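Local coordinates for protein 5-cytosine DNA methyltransferase (Entamoeba histolytica, PDB 3QV2) that probably transfers methyl groups from S-adenosylmethionine to carbon 5 of cytosine in tRNA or DNA, as a DNMT2-type member of the C5-methyltransferase family, at residues Lys122-Ile126 with Leu147-Tyr152; Tyr152-Ile158 with Tyr173-Leu179. One frame throughout, in Å; residues are numbered along the deposited sequence.

After building strands 11-16, 36-41 and 79-82 from the N terminus, the chain runs through residues 122-126 into strand 125-130 of the central mixed sheet. It then passes through helix 138-149, and interaction 1 closes this loop by bringing residues 147-152 back against 122-126. Y152, shared by both contacts, leads into strand 153-159. Interaction 2 closes the second loop when residues 173-179 return antiparallel beside 152-158. The contacts thus lie in series, neither nested nor crossed. They exemplify how a Rossmann-like methyltransferase sheet is finished: strand 172-178 slips between 125-130 and 153-159, and a probable backbone bond from I126 N to A177 O (2.7 Å) stitches one contact to the other.

Interaction 1: residues Lys122-Ile126 with Leu147-Tyr152; sequences KPKHI and LIKNQY. With SO4 (sulfate ion), chain D.
K122, P123 and I126 gather round the ring of Y152 where helix 138-149 hands over to strand 153-159, the return half of a beta-alpha-beta crossover that began with strand 125-130 in this Rossmann-like fold. The helix ends in a Schellman motif: Q151, at positive phi, is its C-prime residue, and the Y152 and Q151 amides bond back to L147 O and I148 O. This turn sends the Y152 side chain toward the 122-126 segment.

K122 can be followed atom by atom. K122 CB lies 3.4 Å from Y152 OH. K122 CD comes next to N150, 3.9 Å from N150 CB, with the two side chains crossing at about a right angle. Bends at chi3 (-70°) and chi4 (-68°) then curl the chain over the helix end, setting K122 CE 3.4 Å from N150 O. At the tip, K122 NZ donates to a water 2.9 Å away, which in turn donates to N150 OD1 at 2.7 Å. The side-chain amide of N150 is held at both its polar atoms, OD1 by the water and ND2 by I146 O in the last turn of the helix.

The apolar side is simpler. I126 CD1 meets L147 CD2 at 3.8 Å and also packs against the Y152 ring, while L147 CD2 lies over one face of that ring, offset toward its rim. L116 and Y112 also pack against I126 and L147.

K124 points the other way, and its NZ holds a sulfate ion, probably from the crystallisation liquor, together with K9 and N78. One direct hydrogen bond joins the two segments: Y152 OH donates to P123 O over 2.6 Å, in the carbonyl plane and on a lone pair, at a C=O...donor angle of 138°.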
ATOM      1  N   LYS A 122     -25.214  -5.571   1.710  1.00 19.60           N
ATOM      2  CA  LYS A 122     -23.893  -5.289   2.253  1.00 21.32           C
ATOM      3  C   LYS A 122     -22.850  -6.052   1.451  1.00 17.77           C
ATOM      4  O   LYS A 122     -23.104  -7.175   1.017  1.00 14.36           O
ATOM      5  CB  LYS A 122     -23.819  -5.700   3.724  1.00 21.42           C
ATOM      6  CG  LYS A 122     -24.651  -4.832   4.656  1.00 25.50           C
ATOM      7  CD  LYS A 122     -24.503  -5.261   6.110  1.00 27.00           C
ATOM      8  CE  LYS A 122     -25.163  -6.606   6.368  1.00 30.38           C
ATOM      9  NZ  LYS A 122     -26.647  -6.535   6.248  1.00 35.09           N
ATOM     10  N   PRO A 123     -21.671  -5.444   1.245  1.00 20.27           N
ATOM     11  CA  PRO A 123     -20.581  -6.130   0.543  1.00 15.67           C
ATOM     12  C   PRO A 123     -20.232  -7.435   1.246  1.00 14.06           C
ATOM     13  O   PRO A 123     -20.047  -7.443   2.463  1.00 12.85           O
ATOM     14  CB  PRO A 123     -19.416  -5.137   0.639  1.00 15.22           C
ATOM     15  CG  PRO A 123     -19.786  -4.198   1.745  1.00 17.08           C
ATOM     16  CD  PRO A 123     -21.276  -4.103   1.701  1.00 19.49           C
ATOM     17  N   LYS A 124     -20.157  -8.524   0.491  1.00 15.18           N
ATOM     18  CA  LYS A 124     -19.879  -9.833   1.072  1.00 16.24           C
ATOM     19  C   LYS A 124     -18.419  -9.981   1.498  1.00 15.09           C
ATOM     20  O   LYS A 124     -18.081 -10.877   2.270  1.00 16.35           O
ATOM     21  CB  LYS A 124     -20.269 -10.946   0.097  1.00 16.93           C
ATOM     22  CG  LYS A 124     -21.748 -10.954  -0.262  1.00 19.11           C
ATOM     23  CD  LYS A 124     -22.073 -12.041  -1.272  1.00 23.43           C
ATOM     24  CE  LYS A 124     -23.548 -12.026  -1.639  1.00 25.22           C
ATOM     25  NZ  LYS A 124     -23.966 -10.702  -2.179  1.00 25.86           N
ATOM     26  N   HIS A 125     -17.561  -9.102   0.990  1.00  9.50           N
ATOM     27  CA  HIS A 125     -16.151  -9.102   1.362  1.00  8.73           C
ATOM     28  C   HIS A 125     -15.627  -7.680   1.509  1.00 10.30           C
ATOM     29  O   HIS A 125     -15.900  -6.819   0.672  1.00  7.91           O
ATOM     30  CB  HIS A 125     -15.311  -9.863   0.333  1.00  7.48           C
ATOM     31  CG  HIS A 125     -15.653 -11.318   0.228  1.00  6.10           C
ATOM     32  ND1 HIS A 125     -16.673 -11.786  -0.573  1.00  5.46           N
ATOM     33  CD2 HIS A 125     -15.115 -12.405   0.826  1.00  6.59           C
ATOM     34  CE1 HIS A 125     -16.746 -13.099  -0.465  1.00 11.43           C
ATOM     35  NE2 HIS A 125     -15.813 -13.502   0.378  1.00 13.02           N
ATOM     36  N   ILE A 126     -14.881  -7.439   2.582  1.00 14.11           N
ATOM     37  CA  ILE A 126     -14.248  -6.145   2.814  1.00 10.53           C
ATOM     38  C   ILE A 126     -12.778  -6.331   3.162  1.00 11.60           C
ATOM     39  O   ILE A 126     -12.426  -7.186   3.977  1.00  5.92           O
ATOM     40  CB  ILE A 126     -14.922  -5.375   3.960  1.00 10.44           C
ATOM     41  CG1 ILE A 126     -16.419  -5.213   3.699  1.00  8.38           C
ATOM     42  CG2 ILE A 126     -14.260  -4.016   4.148  1.00  5.60           C
ATOM     43  CD1 ILE A 126     -17.132  -4.426   4.773  1.00 10.37           C
ATOM     44  N   LEU A 147     -19.061  -3.180  12.023  1.00 14.75           N
ATOM     45  CA  LEU A 147     -18.959  -4.418  11.261  1.00 15.40           C
ATOM     46  C   LEU A 147     -19.560  -5.592  12.027  1.00 16.62           C
ATOM     47  O   LEU A 147     -20.314  -6.387  11.467  1.00 21.23           O
ATOM     48  CB  LEU A 147     -17.500  -4.712  10.899  1.00 16.02           C
ATOM     49  CG  LEU A 147     -16.869  -3.788   9.856  1.00 16.33           C
ATOM     50  CD1 LEU A 147     -15.388  -4.087   9.690  1.00 13.64           C
ATOM     51  CD2 LEU A 147     -17.596  -3.916   8.527  1.00 15.97           C
ATOM     52  N   ILE A 148     -19.225  -5.697  13.310  1.00 15.88           N
ATOM     53  CA  ILE A 148     -19.762  -6.757  14.155  1.00 15.60           C
ATOM     54  C   ILE A 148     -21.284  -6.683  14.234  1.00 19.06           C
ATOM     55  O   ILE A 148     -21.974  -7.686  14.049  1.00 18.33           O
ATOM     56  CB  ILE A 148     -19.177  -6.699  15.578  1.00 21.25           C
ATOM     57  CG1 ILE A 148     -17.722  -7.167  15.571  1.00 20.66           C
ATOM     58  CG2 ILE A 148     -19.999  -7.558  16.526  1.00 22.14           C
ATOM     59  CD1 ILE A 148     -17.545  -8.580  15.056  1.00 23.62           C
ATOM     60  N   LYS A 149     -21.798  -5.489  14.507  1.00 17.58           N
ATOM     61  CA  LYS A 149     -23.236  -5.282  14.610  1.00 18.54           C
ATOM     62  C   LYS A 149     -23.940  -5.626  13.300  1.00 20.28           C
ATOM     63  O   LYS A 149     -25.107  -6.021  13.297  1.00 26.05           O
ATOM     64  CB  LYS A 149     -23.541  -3.837  15.016  1.00 22.69           C
ATOM     65  CG  LYS A 149     -25.024  -3.511  15.082  1.00 32.27           C
ATOM     66  CD  LYS A 149     -25.258  -2.081  15.537  1.00 39.46           C
ATOM     67  CE  LYS A 149     -26.734  -1.718  15.474  1.00 43.00           C
ATOM     68  NZ  LYS A 149     -27.274  -1.818  14.088  1.00 44.26           N
ATOM     69  N   ASN A 150     -23.227  -5.484  12.188  1.00 14.38           N
ATOM     70  CA  ASN A 150     -23.793  -5.803  10.880  1.00 14.51           C
ATOM     71  C   ASN A 150     -23.448  -7.212  10.394  1.00 13.96           C
ATOM     72  O   ASN A 150     -23.439  -7.477   9.191  1.00 15.55           O
ATOM     73  CB  ASN A 150     -23.398  -4.753   9.838  1.00 13.22           C
ATOM     74  CG  ASN A 150     -24.127  -3.437  10.032  1.00 15.45           C
ATOM     75  OD1 ASN A 150     -25.214  -3.231   9.493  1.00 18.60           O
ATOM     76  ND2 ASN A 150     -23.534  -2.540  10.811  1.00 17.29           N
ATOM     77  N   GLN A 151     -23.160  -8.101  11.341  1.00 11.70           N
ATOM     78  CA  GLN A 151     -23.032  -9.535  11.076  1.00  9.64           C
ATOM     79  C   GLN A 151     -21.775  -9.952  10.308  1.00 10.92           C
ATOM     80  O   GLN A 151     -21.783 -10.960   9.602  1.00 16.50           O
ATOM     81  CB  GLN A 151     -24.278 -10.057  10.348  1.00 14.41           C
ATOM     82  CG  GLN A 151     -25.600  -9.576  10.934  1.00 15.44           C
ATOM     83  CD  GLN A 151     -25.811 -10.023  12.368  1.00 21.85           C
ATOM     84  OE1 GLN A 151     -24.958 -10.688  12.955  1.00 23.90           O
ATOM     85  NE2 GLN A 151     -26.954  -9.662  12.938  1.00 23.62           N
ATOM     86  N   TYR A 152     -20.698  -9.186  10.449  1.00 11.04           N
ATOM     87  CA  TYR A 152     -19.446  -9.511   9.774  1.00  9.16           C
ATOM     88  C   TYR A 152     -18.530 -10.363  10.644  1.00 14.25           C
ATOM     89  O   TYR A 152     -18.505 -10.217  11.866  1.00 19.43           O
ATOM     90  CB  TYR A 152     -18.705  -8.236   9.358  1.00 10.46           C
ATOM     91  CG  TYR A 152     -19.198  -7.617   8.070  1.00 12.54           C
ATOM     92  CD1 TYR A 152     -18.671  -8.004   6.844  1.00 14.82           C
ATOM     93  CD2 TYR A 152     -20.182  -6.640   8.079  1.00 12.27           C
ATOM     94  CE1 TYR A 152     -19.115  -7.440   5.663  1.00 14.69           C
ATOM     95  CE2 TYR A 152     -20.633  -6.069   6.905  1.00 14.85           C
ATOM     96  CZ  TYR A 152     -20.098  -6.471   5.701  1.00 14.89           C
ATOM     97  OH  TYR A 152     -20.543  -5.905   4.530  1.00 14.95           O
TER
HETATM   98  S   SO4 D 325     -23.910 -10.441  -5.767  1.00 68.91           S
HETATM   99  O1  SO4 D 325     -23.711  -9.003  -5.916  1.00 67.38           O
HETATM  100  O2  SO4 D 325     -22.838 -11.017  -4.960  1.00 65.97           O
HETATM  101  O3  SO4 D 325     -25.192 -10.677  -5.107  1.00 71.40           O
HETATM  102  O4  SO4 D 325     -23.908 -11.067  -7.086  1.00 68.89           O
HETATM  103  O   HOH W   1     -27.250  -4.714   8.436  1.00 36.76           O

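Interaction 2: residues Tyr152-Ile158 with Tyr173-Leu179; sequences YYIKDII and YYVMARL
I154 fits against V175 and A177 across an antiparallel beta hairpin that ends the Rossmann-like sheet, with strand 153-159 outermost. Six backbone hydrogen bonds join the hydrogen-bonded pairs Y153-R178, K155-M176 and I157-Y174; K155 N to M176 O is nearly straight at 174°.

On the face carrying I154, D156 and I158, bumps and hollows alternate. I154 CG2 rests 3.8 Å from V175 CG1, while its CG1 lies over the small A177, 4.1 Å from that CB. Helix 138-149 covers this patch through Y144, L147 and F140. Farther along, Y173 CG stands anti to the backbone N (chi1 180°), and the ring leans across to the partner strand, where I158 CG1 meets CD1 at 3.5 Å.

The opposite face has its own relief. The bent chain of M176 lays its CE against the backbone of the partner strand, 3.2 Å from K155 O, and beside I157 CG2, and Y174 turns its ring to helix 311-321. R178 reaches D323 in a salt bridge.

At one end, L179 CD2 sits over the centre of the Y152 ring, 3.5 Å from its centroid, a CH-pi contact. Toward the I158-Y173 end, D156 OD2, also salt-bridged to K135, accepts from Y173 OH at 2.7 Å on its anti lone pair, the carboxylate turned 73° from the Y173 ring plane.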
ATOM      1  N   TYR A 152     -20.698  -9.186  10.449  1.00 11.04           N
ATOM      2  CA  TYR A 152     -19.446  -9.511   9.774  1.00  9.16           C
ATOM      3  C   TYR A 152     -18.530 -10.363  10.644  1.00 14.25           C
ATOM      4  O   TYR A 152     -18.505 -10.217  11.866  1.00 19.43           O
ATOM      5  CB  TYR A 152     -18.705  -8.236   9.358  1.00 10.46           C
ATOM      6  CG  TYR A 152     -19.198  -7.617   8.070  1.00 12.54           C
ATOM      7  CD1 TYR A 152     -18.671  -8.004   6.844  1.00 14.82           C
ATOM      8  CD2 TYR A 152     -20.182  -6.640   8.079  1.00 12.27           C
ATOM      9  CE1 TYR A 152     -19.115  -7.440   5.663  1.00 14.69           C
ATOM     10  CE2 TYR A 152     -20.633  -6.069   6.905  1.00 14.85           C
ATOM     11  CZ  TYR A 152     -20.098  -6.471   5.701  1.00 14.89           C
ATOM     12  OH  TYR A 152     -20.543  -5.905   4.530  1.00 14.95           O
ATOM     13  N   TYR A 153     -17.784 -11.256  10.002  1.00 13.14           N
ATOM     14  CA  TYR A 153     -16.693 -11.964  10.660  1.00 16.21           C
ATOM     15  C   TYR A 153     -15.393 -11.251  10.312  1.00 18.66           C
ATOM     16  O   TYR A 153     -15.144 -10.939   9.148  1.00 19.05           O
ATOM     17  CB  TYR A 153     -16.636 -13.422  10.205  1.00 16.24           C
ATOM     18  CG  TYR A 153     -17.836 -14.238  10.626  1.00 19.35           C
ATOM     19  CD1 TYR A 153     -17.827 -14.962  11.811  1.00 20.86           C
ATOM     20  CD2 TYR A 153     -18.979 -14.285   9.839  1.00 19.45           C
ATOM     21  CE1 TYR A 153     -18.920 -15.709  12.201  1.00 22.34           C
ATOM     22  CE2 TYR A 153     -20.078 -15.030  10.220  1.00 21.51           C
ATOM     23  CZ  TYR A 153     -20.043 -15.739  11.401  1.00 21.68           C
ATOM     24  OH  TYR A 153     -21.137 -16.482  11.783  1.00 20.70           O
ATOM     25  N   ILE A 154     -14.566 -10.988  11.318  1.00 19.36           N
ATOM     26  CA  ILE A 154     -13.376 -10.174  11.114  1.00 18.29           C
ATOM     27  C   ILE A 154     -12.087 -10.861  11.547  1.00 23.36           C
ATOM     28  O   ILE A 154     -11.952 -11.293  12.692  1.00 24.51           O
ATOM     29  CB  ILE A 154     -13.489  -8.827  11.855  1.00 16.86           C
ATOM     30  CG1 ILE A 154     -14.795  -8.122  11.488  1.00 18.47           C
ATOM     31  CG2 ILE A 154     -12.293  -7.942  11.541  1.00 12.25           C
ATOM     32  CD1 ILE A 154     -15.034  -6.843  12.259  1.00 21.93           C
ATOM     33  N   LYS A 155     -11.145 -10.960  10.613  1.00 23.80           N
ATOM     34  CA  LYS A 155      -9.797 -11.406  10.929  1.00 23.58           C
ATOM     35  C   LYS A 155      -8.788 -10.346  10.509  1.00 21.08           C
ATOM     36  O   LYS A 155      -8.873  -9.791   9.414  1.00 18.20           O
ATOM     37  CB  LYS A 155      -9.481 -12.740  10.253  1.00 27.99           C
ATOM     38  CG  LYS A 155     -10.210 -13.921  10.864  1.00 35.09           C
ATOM     39  CD  LYS A 155      -9.304 -15.134  10.964  1.00 40.50           C
ATOM     40  CE  LYS A 155     -10.007 -16.290  11.657  1.00 43.40           C
ATOM     41  NZ  LYS A 155     -10.458 -15.924  13.029  1.00 43.32           N
ATOM     42  N   ASP A 156      -7.835 -10.067  11.389  1.00 20.08           N
ATOM     43  CA  ASP A 156      -6.844  -9.030  11.135  1.00 20.09           C
ATOM     44  C   ASP A 156      -5.425  -9.537  11.373  1.00 19.57           C
ATOM     45  O   ASP A 156      -5.218 -10.523  12.080  1.00 19.79           O
ATOM     46  CB  ASP A 156      -7.126  -7.807  12.008  1.00 20.21           C
ATOM     47  CG  ASP A 156      -7.132  -8.137  13.489  1.00 20.65           C
ATOM     48  OD1 ASP A 156      -7.216  -9.336  13.830  1.00 22.98           O
ATOM     49  OD2 ASP A 156      -7.061  -7.201  14.312  1.00 15.97           O
ATOM     50  N   ILE A 157      -4.450  -8.859  10.778  1.00 19.20           N
ATOM     51  CA  ILE A 157      -3.056  -9.255  10.930  1.00 21.54           C
ATOM     52  C   ILE A 157      -2.106  -8.086  10.697  1.00 19.65           C
ATOM     53  O   ILE A 157      -2.329  -7.256   9.816  1.00 18.08           O
ATOM     54  CB  ILE A 157      -2.684 -10.403   9.966  1.00 22.51           C
ATOM     55  CG1 ILE A 157      -1.263 -10.898  10.247  1.00 23.51           C
ATOM     56  CG2 ILE A 157      -2.818  -9.952   8.518  1.00 22.01           C
ATOM     57  CD1 ILE A 157      -0.813 -12.022   9.338  1.00 23.79           C
ATOM     58  N   ILE A 158      -1.055  -8.027  11.506  1.00 18.54           N
ATOM     59  CA  ILE A 158       0.032  -7.085  11.292  1.00 15.11           C
ATOM     60  C   ILE A 158       1.242  -7.861  10.793  1.00 14.98           C
ATOM     61  O   ILE A 158       1.782  -8.705  11.510  1.00 22.01           O
ATOM     62  CB  ILE A 158       0.407  -6.348  12.591  1.00 15.21           C
ATOM     63  CG1 ILE A 158      -0.754  -5.474  13.063  1.00 13.31           C
ATOM     64  CG2 ILE A 158       1.657  -5.509  12.384  1.00 15.30           C
ATOM     65  CD1 ILE A 158      -0.447  -4.678  14.315  1.00 15.96           C
ATOM     66  N   TYR A 173      -1.039  -2.972   8.757  1.00 13.84           N
ATOM     67  CA  TYR A 173      -2.175  -3.617   9.395  1.00 13.54           C
ATOM     68  C   TYR A 173      -3.224  -3.956   8.346  1.00 10.67           C
ATOM     69  O   TYR A 173      -3.537  -3.134   7.482  1.00  8.16           O
ATOM     70  CB  TYR A 173      -2.759  -2.697  10.468  1.00 14.98           C
ATOM     71  CG  TYR A 173      -3.955  -3.257  11.204  1.00 14.50           C
ATOM     72  CD1 TYR A 173      -3.894  -4.493  11.833  1.00 14.88           C
ATOM     73  CD2 TYR A 173      -5.136  -2.535  11.291  1.00 14.38           C
ATOM     74  CE1 TYR A 173      -4.985  -5.002  12.515  1.00 14.66           C
ATOM     75  CE2 TYR A 173      -6.231  -3.033  11.972  1.00 12.37           C
ATOM     76  CZ  TYR A 173      -6.149  -4.265  12.581  1.00 13.48           C
ATOM     77  OH  TYR A 173      -7.236  -4.765  13.260  1.00 13.15           O
ATOM     78  N   TYR A 174      -3.760  -5.171   8.418  1.00 11.05           N
ATOM     79  CA  TYR A 174      -4.724  -5.643   7.429  1.00 10.98           C
ATOM     80  C   TYR A 174      -5.994  -6.189   8.073  1.00 13.84           C
ATOM     81  O   TYR A 174      -5.934  -7.028   8.971  1.00 12.29           O
ATOM     82  CB  TYR A 174      -4.096  -6.723   6.548  1.00 11.61           C
ATOM     83  CG  TYR A 174      -2.836  -6.284   5.838  1.00 14.23           C
ATOM     84  CD1 TYR A 174      -2.899  -5.610   4.627  1.00 14.41           C
ATOM     85  CD2 TYR A 174      -1.583  -6.549   6.375  1.00 14.39           C
ATOM     86  CE1 TYR A 174      -1.753  -5.208   3.972  1.00 14.60           C
ATOM     87  CE2 TYR A 174      -0.428  -6.151   5.728  1.00 14.87           C
ATOM     88  CZ  TYR A 174      -0.521  -5.481   4.524  1.00 14.68           C
ATOM     89  OH  TYR A 174       0.619  -5.081   3.871  1.00 12.68           O
ATOM     90  N   VAL A 175      -7.143  -5.717   7.600  1.00 13.30           N
ATOM     91  CA  VAL A 175      -8.425  -6.190   8.105  1.00 14.80           C
ATOM     92  C   VAL A 175      -9.180  -6.956   7.024  1.00 15.75           C
ATOM     93  O   VAL A 175      -9.364  -6.462   5.913  1.00 17.56           O
ATOM     94  CB  VAL A 175      -9.305  -5.028   8.601  1.00 10.38           C
ATOM     95  CG1 VAL A 175     -10.639  -5.555   9.100  1.00  6.84           C
ATOM     96  CG2 VAL A 175      -8.592  -4.255   9.698  1.00 11.78           C
ATOM     97  N   MET A 176      -9.607  -8.168   7.360  1.00 15.15           N
ATOM     98  CA  MET A 176     -10.362  -9.004   6.436  1.00 15.66           C
ATOM     99  C   MET A 176     -11.735  -9.324   7.008  1.00 15.97           C
ATOM    100  O   MET A 176     -11.859 -10.094   7.961  1.00 14.07           O
ATOM    101  CB  MET A 176      -9.595 -10.293   6.140  1.00 14.24           C
ATOM    102  CG  MET A 176      -8.315 -10.078   5.353  1.00 18.29           C
ATOM    103  SD  MET A 176      -7.071 -11.332   5.712  1.00 34.91           S
ATOM    104  CE  MET A 176      -6.646 -10.895   7.397  1.00  8.31           C
ATOM    105  N   ALA A 177     -12.766  -8.724   6.424  1.00 14.92           N
ATOM    106  CA  ALA A 177     -14.126  -8.894   6.915  1.00 12.54           C
ATOM    107  C   ALA A 177     -15.037  -9.479   5.844  1.00 15.21           C
ATOM    108  O   ALA A 177     -14.925  -9.138   4.668  1.00 16.62           O
ATOM    109  CB  ALA A 177     -14.676  -7.566   7.413  1.00  6.46           C
ATOM    110  N   ARG A 178     -15.934 -10.364   6.261  1.00 11.55           N
ATOM    111  CA  ARG A 178     -16.892 -10.973   5.348  1.00 13.28           C
ATOM    112  C   ARG A 178     -18.075 -11.548   6.122  1.00 14.07           C
ATOM    113  O   ARG A 178     -18.028 -11.666   7.345  1.00 13.09           O
ATOM    114  CB  ARG A 178     -16.221 -12.054   4.500  1.00 10.01           C
ATOM    115  CG  ARG A 178     -15.838 -13.305   5.266  1.00 12.29           C
ATOM    116  CD  ARG A 178     -14.957 -14.213   4.429  1.00 14.07           C
ATOM    117  NE  ARG A 178     -14.948 -15.582   4.933  1.00 15.74           N
ATOM    118  CZ  ARG A 178     -14.143 -16.537   4.481  1.00 15.03           C
ATOM    119  NH1 ARG A 178     -13.275 -16.266   3.518  1.00 13.52           N
ATOM    120  NH2 ARG A 178     -14.202 -17.759   4.993  1.00 13.89           N
ATOM    121  N   LEU A 179     -19.133 -11.908   5.402  1.00 13.55           N
ATOM    122  CA  LEU A 179     -20.371 -12.352   6.034  1.00 12.18           C
ATOM    123  C   LEU A 179     -20.375 -13.847   6.347  1.00 11.87           C
ATOM    124  O   LEU A 179     -21.287 -14.349   7.005  1.00 10.68           O
ATOM    125  CB  LEU A 179     -21.568 -11.986   5.157  1.00 13.44           C
ATOM    126  CG  LEU A 179     -21.682 -10.500   4.814  1.00 11.19           C
ATOM    127  CD1 LEU A 179     -22.815 -10.264   3.831  1.00 12.11           C
ATOM    128  CD2 LEU A 179     -21.882  -9.677   6.075  1.00 14.52           C
TER